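Local coordinates for protein TRAP dicarboxylate transporter, DctP subunit (Sulfurospirillum deleyianum, PDB 4OVS) that binds succinate and probably hands dicarboxylates to the membrane subunits of a TRAP transporter as its periplasmic solute-binding protein, at residues E74-L79 against A87-S92; I127-V132 against G235-M240. All blocks are in the same frame, centred on the assembly; numbering follows the deposited sequence.

Contact 1 (E74-L79 against A87-S92); sequences EEMKAL and AMPSFS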
loop_
_atom_site.group_PDB
_atom_site.type_symbol
_atom_site.label_atom_id
_atom_site.label_comp_id
_atom_site.label_asym_id
_atom_site.label_seq_id
_atom_site.Cartn_x
_atom_site.Cartn_y
_atom_site.Cartn_z
ATOM N N GLU A 74 1.002 -15.111 -3.390
ATOM C CA GLU A 74 1.751 -16.209 -2.807
ATOM C C GLU A 74 2.419 -15.872 -1.471
ATOM O O GLU A 74 2.753 -16.787 -0.717
ATOM C CB GLU A 74 2.787 -16.748 -3.791
ATOM C CG GLU A 74 2.233 -17.118 -5.169
ATOM C CD GLU A 74 2.278 -15.953 -6.136
ATOM O OE1 GLU A 74 3.247 -15.162 -6.065
ATOM O OE2 GLU A 74 1.348 -15.806 -6.953
ATOM N N GLU A 75 2.565 -14.589 -1.135
ATOM C CA GLU A 75 3.373 -14.232 0.041
ATOM C C GLU A 75 2.763 -14.708 1.351
ATOM O O GLU A 75 3.488 -15.039 2.269
ATOM C CB GLU A 75 3.710 -12.720 0.112
ATOM C CG GLU A 75 2.510 -11.829 0.159
ATOM C CD GLU A 75 2.851 -10.357 0.173
ATOM O OE1 GLU A 75 4.060 -9.993 0.326
ATOM O OE2 GLU A 75 1.901 -9.568 0.023
HETATM N N MSE A 76 1.451 -14.706 1.467
HETATM C CA MSE A 76 0.855 -15.004 2.757
HETATM C C MSE A 76 1.109 -16.470 3.162
HETATM O O MSE A 76 1.614 -16.764 4.262
HETATM C CB MSE A 76 -0.643 -14.705 2.734
HETATM C CG MSE A 76 -0.969 -13.250 2.525
HETATM SE SE MSE A 76 -0.331 -12.070 4.017
HETATM C CE MSE A 76 -1.775 -10.774 3.962
ATOM N N LYS A 77 0.747 -17.383 2.274
ATOM C CA LYS A 77 0.955 -18.802 2.503
ATOM C C LYS A 77 2.433 -19.024 2.797
ATOM O O LYS A 77 2.806 -19.811 3.641
ATOM C CB LYS A 77 0.566 -19.580 1.232
ATOM C CG LYS A 77 0.989 -21.046 1.231
ATOM C CD LYS A 77 1.523 -21.523 -0.122
ATOM C CE LYS A 77 1.294 -23.055 -0.290
ATOM N NZ LYS A 77 1.382 -23.558 -1.709
ATOM N N ALA A 78 3.280 -18.321 2.055
ATOM C CA ALA A 78 4.708 -18.464 2.219
ATOM C C ALA A 78 5.095 -18.171 3.643
ATOM O O ALA A 78 5.930 -18.839 4.193
ATOM C CB ALA A 78 5.458 -17.500 1.260
ATOM N N LEU A 79 4.517 -17.128 4.223
ATOM C CA LEU A 79 4.806 -16.781 5.603
ATOM C C LEU A 79 4.214 -17.860 6.525
ATOM O O LEU A 79 4.875 -18.333 7.438
ATOM C CB LEU A 79 4.267 -15.376 5.940
ATOM C CG LEU A 79 5.321 -14.244 6.026
ATOM C CD1 LEU A 79 6.139 -14.177 4.796
ATOM C CD2 LEU A 79 4.675 -12.896 6.287
ATOM N N ALA A 87 7.302 -9.838 5.675
ATOM C CA ALA A 87 6.632 -9.174 4.595
ATOM C C ALA A 87 6.069 -7.791 5.025
ATOM O O ALA A 87 6.033 -7.451 6.232
ATOM C CB ALA A 87 5.569 -10.034 4.035
HETATM N N MSE A 88 5.661 -6.979 4.047
HETATM C CA MSE A 88 5.064 -5.671 4.335
HETATM C C MSE A 88 3.869 -5.344 3.447
HETATM O O MSE A 88 3.889 -4.368 2.693
HETATM C CB MSE A 88 6.103 -4.596 4.236
HETATM C CG MSE A 88 7.292 -4.756 5.120
HETATM SE SE MSE A 88 8.749 -5.685 4.171
HETATM C CE MSE A 88 10.159 -5.341 5.427
ATOM N N PRO A 89 2.836 -6.173 3.507
ATOM C CA PRO A 89 1.685 -6.106 2.597
ATOM C C PRO A 89 0.862 -4.870 2.786
ATOM O O PRO A 89 0.792 -4.378 3.894
ATOM C CB PRO A 89 0.867 -7.341 2.983
ATOM C CG PRO A 89 1.843 -8.230 3.628
ATOM C CD PRO A 89 2.774 -7.361 4.362
ATOM N N SER A 90 0.248 -4.342 1.727
ATOM C CA SER A 90 -0.656 -3.204 1.902
ATOM C C SER A 90 -1.930 -3.673 2.642
ATOM O O SER A 90 -2.235 -4.858 2.675
ATOM C CB SER A 90 -1.035 -2.582 0.580
ATOM O OG SER A 90 -1.900 -3.440 -0.119
ATOM N N PHE A 91 -2.662 -2.728 3.228
ATOM C CA PHE A 91 -3.845 -3.051 4.019
ATOM C C PHE A 91 -4.825 -3.930 3.238
ATOM O O PHE A 91 -5.431 -4.862 3.765
ATOM C CB PHE A 91 -4.531 -1.744 4.495
ATOM C CG PHE A 91 -3.625 -0.819 5.316
ATOM C CD1 PHE A 91 -2.638 -1.337 6.123
ATOM C CD2 PHE A 91 -3.742 0.552 5.220
ATOM C CE1 PHE A 91 -1.796 -0.514 6.824
ATOM C CE2 PHE A 91 -2.896 1.388 5.908
ATOM C CZ PHE A 91 -1.943 0.863 6.727
ATOM N N SER A 92 -5.028 -3.599 1.987
ATOM C CA SER A 92 -5.975 -4.359 1.135
ATOM C C SER A 92 -5.649 -5.847 1.089
ATOM O O SER A 92 -6.535 -6.679 0.924
ATOM C CB SER A 92 -5.941 -3.861 -0.323
ATOM O OG SER A 92 -6.420 -2.530 -0.468
HETATM O O HOH W 1 5.524 -8.050 1.312
#
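Glu75, in the first turn of helix 75-81, has its CA 7.5 Å from the CA of Ala87, where strand 86-87 gives way to a loop. The helix belongs to the beta-alpha-beta crossover that joins parallel strands 59-64 and 86-87, an element of the periplasmic binding protein fold, and its inner face packs against the chain leading to the succinate site at Lys93. Glu75 carries much of the contact. Its CG sits between the backbone N and the carbonyl carbon (chi1 59°), and the extended chain beyond brings the buried carboxylate obliquely across Pro89, with OE2 3.8 Å from both CB and CG of that ring. OE1 lies beside the methyl of Ala87 and accepts a hydrogen bond from a water that in turn accepts from Met88 N, so the buried acid is tied indirectly to the backbone. With an alanine here, that water would probably lose its acceptor, and one side of the Pro89 ring would lose the carboxylate that lies against it. The selenium of Met76, a selenomethionine, comes to 4.4 Å from Pro89 CG, extending the apolar surface. One turn after Glu75, Leu79 CD2 rests 3.7 Å from Ala87 CB.

Contact 2 (I127-V132 against G235-M240); sequences ILKDKV and GYLVIM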
loop_
_atom_site.group_PDB
_atom_site.type_symbol
_atom_site.label_atom_id
_atom_site.label_comp_id
_atom_site.label_asym_id
_atom_site.label_seq_id
_atom_site.Cartn_x
_atom_site.Cartn_y
_atom_site.Cartn_z
ATOM N N ILE A 127 -6.211 -2.053 17.455
ATOM C CA ILE A 127 -7.295 -3.013 17.299
ATOM C C ILE A 127 -7.073 -3.855 16.052
ATOM O O ILE A 127 -7.262 -5.066 16.081
ATOM C CB ILE A 127 -8.635 -2.316 17.196
ATOM C CG1 ILE A 127 -9.155 -1.966 18.587
ATOM C CG2 ILE A 127 -9.650 -3.219 16.491
ATOM C CD1 ILE A 127 -10.199 -0.838 18.585
ATOM N N LEU A 128 -6.675 -3.227 14.943
ATOM C CA LEU A 128 -6.462 -3.996 13.699
ATOM C C LEU A 128 -5.180 -4.849 13.746
ATOM O O LEU A 128 -5.169 -5.961 13.255
ATOM C CB LEU A 128 -6.493 -3.090 12.484
ATOM C CG LEU A 128 -7.941 -2.619 12.378
ATOM C CD1 LEU A 128 -7.996 -1.247 11.845
ATOM C CD2 LEU A 128 -8.773 -3.541 11.543
ATOM N N LYS A 129 -4.113 -4.351 14.352
ATOM C CA LYS A 129 -2.944 -5.205 14.585
ATOM C C LYS A 129 -3.368 -6.474 15.340
ATOM O O LYS A 129 -2.955 -7.584 15.029
ATOM C CB LYS A 129 -1.885 -4.482 15.440
ATOM C CG LYS A 129 -1.147 -3.351 14.780
ATOM C CD LYS A 129 0.048 -2.946 15.611
ATOM C CE LYS A 129 0.727 -1.754 15.019
ATOM N NZ LYS A 129 1.975 -1.351 15.755
ATOM N N ASP A 130 -4.167 -6.288 16.379
ATOM C CA ASP A 130 -4.494 -7.407 17.253
ATOM C C ASP A 130 -5.250 -8.487 16.482
ATOM O O ASP A 130 -5.077 -9.687 16.713
ATOM C CB ASP A 130 -5.292 -6.934 18.474
ATOM C CG ASP A 130 -4.429 -6.178 19.485
ATOM O OD1 ASP A 130 -3.178 -6.114 19.336
ATOM O OD2 ASP A 130 -5.012 -5.662 20.468
ATOM N N LYS A 131 -6.074 -8.054 15.548
ATOM C CA LYS A 131 -6.833 -8.981 14.705
ATOM C C LYS A 131 -5.930 -9.804 13.790
ATOM O O LYS A 131 -6.165 -10.976 13.558
ATOM C CB LYS A 131 -7.860 -8.207 13.875
ATOM C CG LYS A 131 -8.936 -7.557 14.744
ATOM C CD LYS A 131 -10.061 -6.937 13.921
ATOM C CE LYS A 131 -11.129 -6.332 14.803
ATOM N NZ LYS A 131 -12.130 -7.351 15.161
ATOM N N VAL A 132 -4.906 -9.163 13.257
ATOM C CA VAL A 132 -3.949 -9.822 12.380
ATOM C C VAL A 132 -3.149 -10.804 13.215
ATOM O O VAL A 132 -2.878 -11.923 12.796
ATOM C CB VAL A 132 -3.013 -8.776 11.742
ATOM C CG1 VAL A 132 -1.876 -9.440 10.948
ATOM C CG2 VAL A 132 -3.840 -7.834 10.862
ATOM N N GLY A 235 -1.195 2.143 2.596
ATOM C CA GLY A 235 -0.136 1.934 3.575
ATOM C C GLY A 235 0.049 0.445 3.863
ATOM O O GLY A 235 -0.722 -0.368 3.379
ATOM N N TYR A 236 1.029 0.123 4.706
ATOM C CA TYR A 236 1.461 -1.248 4.932
ATOM C C TYR A 236 1.505 -1.614 6.437
ATOM O O TYR A 236 1.691 -0.759 7.290
ATOM C CB TYR A 236 2.869 -1.394 4.377
ATOM C CG TYR A 236 3.107 -0.801 2.997
ATOM C CD1 TYR A 236 2.652 -1.463 1.867
ATOM C CD2 TYR A 236 3.808 0.399 2.817
ATOM C CE1 TYR A 236 2.853 -0.967 0.586
ATOM C CE2 TYR A 236 4.035 0.905 1.511
ATOM C CZ TYR A 236 3.563 0.198 0.413
ATOM O OH TYR A 236 3.707 0.644 -0.871
ATOM N N LEU A 237 1.343 -2.898 6.740
ATOM C CA LEU A 237 1.575 -3.425 8.080
ATOM C C LEU A 237 2.680 -4.455 7.935
ATOM O O LEU A 237 2.574 -5.400 7.142
ATOM C CB LEU A 237 0.333 -4.048 8.669
ATOM C CG LEU A 237 0.616 -4.784 9.997
ATOM C CD1 LEU A 237 1.054 -3.836 11.092
ATOM C CD2 LEU A 237 -0.583 -5.557 10.425
ATOM N N VAL A 238 3.779 -4.231 8.621
ATOM C CA VAL A 238 4.893 -5.187 8.607
ATOM C C VAL A 238 4.458 -6.390 9.413
ATOM O O VAL A 238 3.962 -6.248 10.553
ATOM C CB VAL A 238 6.167 -4.556 9.208
ATOM C CG1 VAL A 238 7.347 -5.531 9.242
ATOM C CG2 VAL A 238 6.555 -3.318 8.440
ATOM N N ILE A 239 4.605 -7.563 8.803
ATOM C CA ILE A 239 4.347 -8.823 9.473
ATOM C C ILE A 239 5.467 -9.836 9.361
ATOM O O ILE A 239 6.255 -9.817 8.418
ATOM C CB ILE A 239 3.097 -9.524 8.972
ATOM C CG1 ILE A 239 3.169 -9.681 7.451
ATOM C CG2 ILE A 239 1.850 -8.758 9.406
ATOM C CD1 ILE A 239 2.125 -10.603 6.946
HETATM N N MSE A 240 5.508 -10.744 10.330
HETATM C CA MSE A 240 6.487 -11.811 10.314
HETATM C C MSE A 240 5.816 -13.172 10.377
HETATM O O MSE A 240 4.671 -13.305 10.807
HETATM C CB MSE A 240 7.491 -11.675 11.456
HETATM C CG MSE A 240 8.187 -10.379 11.584
HETATM SE SE MSE A 240 9.834 -10.497 12.682
HETATM C CE MSE A 240 9.026 -10.629 14.481
#
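Helix-on-sheet packing in an alpha/beta domain is exemplified where Val132 of helix 123-134 meets Leu237 and Ile239 of strand 233-241, part of the mixed sheet of this binding protein. The two short segments run at 39° to each other, with their axes 10.9 Å apart at closest approach. Both methyls of Val132 touch Leu237, and CG1 reaches Ile239 as well. Its CG2 lies 4.0 Å from Leu237 CD2, the two side chains meeting tip to tip, while its CG1 is 4.1 Å from Ile239 CG2, there crossing at about a right angle. Leu237 holds its CG anti to the backbone N (chi1 172°), a setting that puts CD2 against both branches of Val132. A turn earlier, Lys129 adds a looser touch, its CG 4.3 Å from Leu237 CD1; its NZ continues to the carbonyl oxygen of Leu140 in strand 137-152. Met101 covers Val132 from a neighbouring loop. Between the two segments the contact is thus apolar, made at van der Waals distances and without a directional bond, and the one charged residue that touches the strand, Lys129, contributes its hydrocarbon here while spending its ammonium group on the sheet.

Strand 233-241 joins the two contacts, whose centres are 11 Å apart. Residues 87-92 of contact 1 run antiparallel to residues 235-240 of contact 2, with probable hydrogen bonds from Ala87 N to Ile239 O (2.9 Å) and from Phe91 N to Gly235 O (3.1 Å). Ile239 is shared by the two contacts: its CD1 packs 3.5 Å from Leu79 CD2, while its CG2 meets Val132, so helix 75-81 and helix 123-134 both lean on it. Of the packing residues, the side chain of Pro89 lies about 7 Å from the bound succinate and that of Leu237 about 11 Å. Next to Leu237 in the same strand, the hydroxyl of Tyr236 is hydrogen-bonded to the succinate.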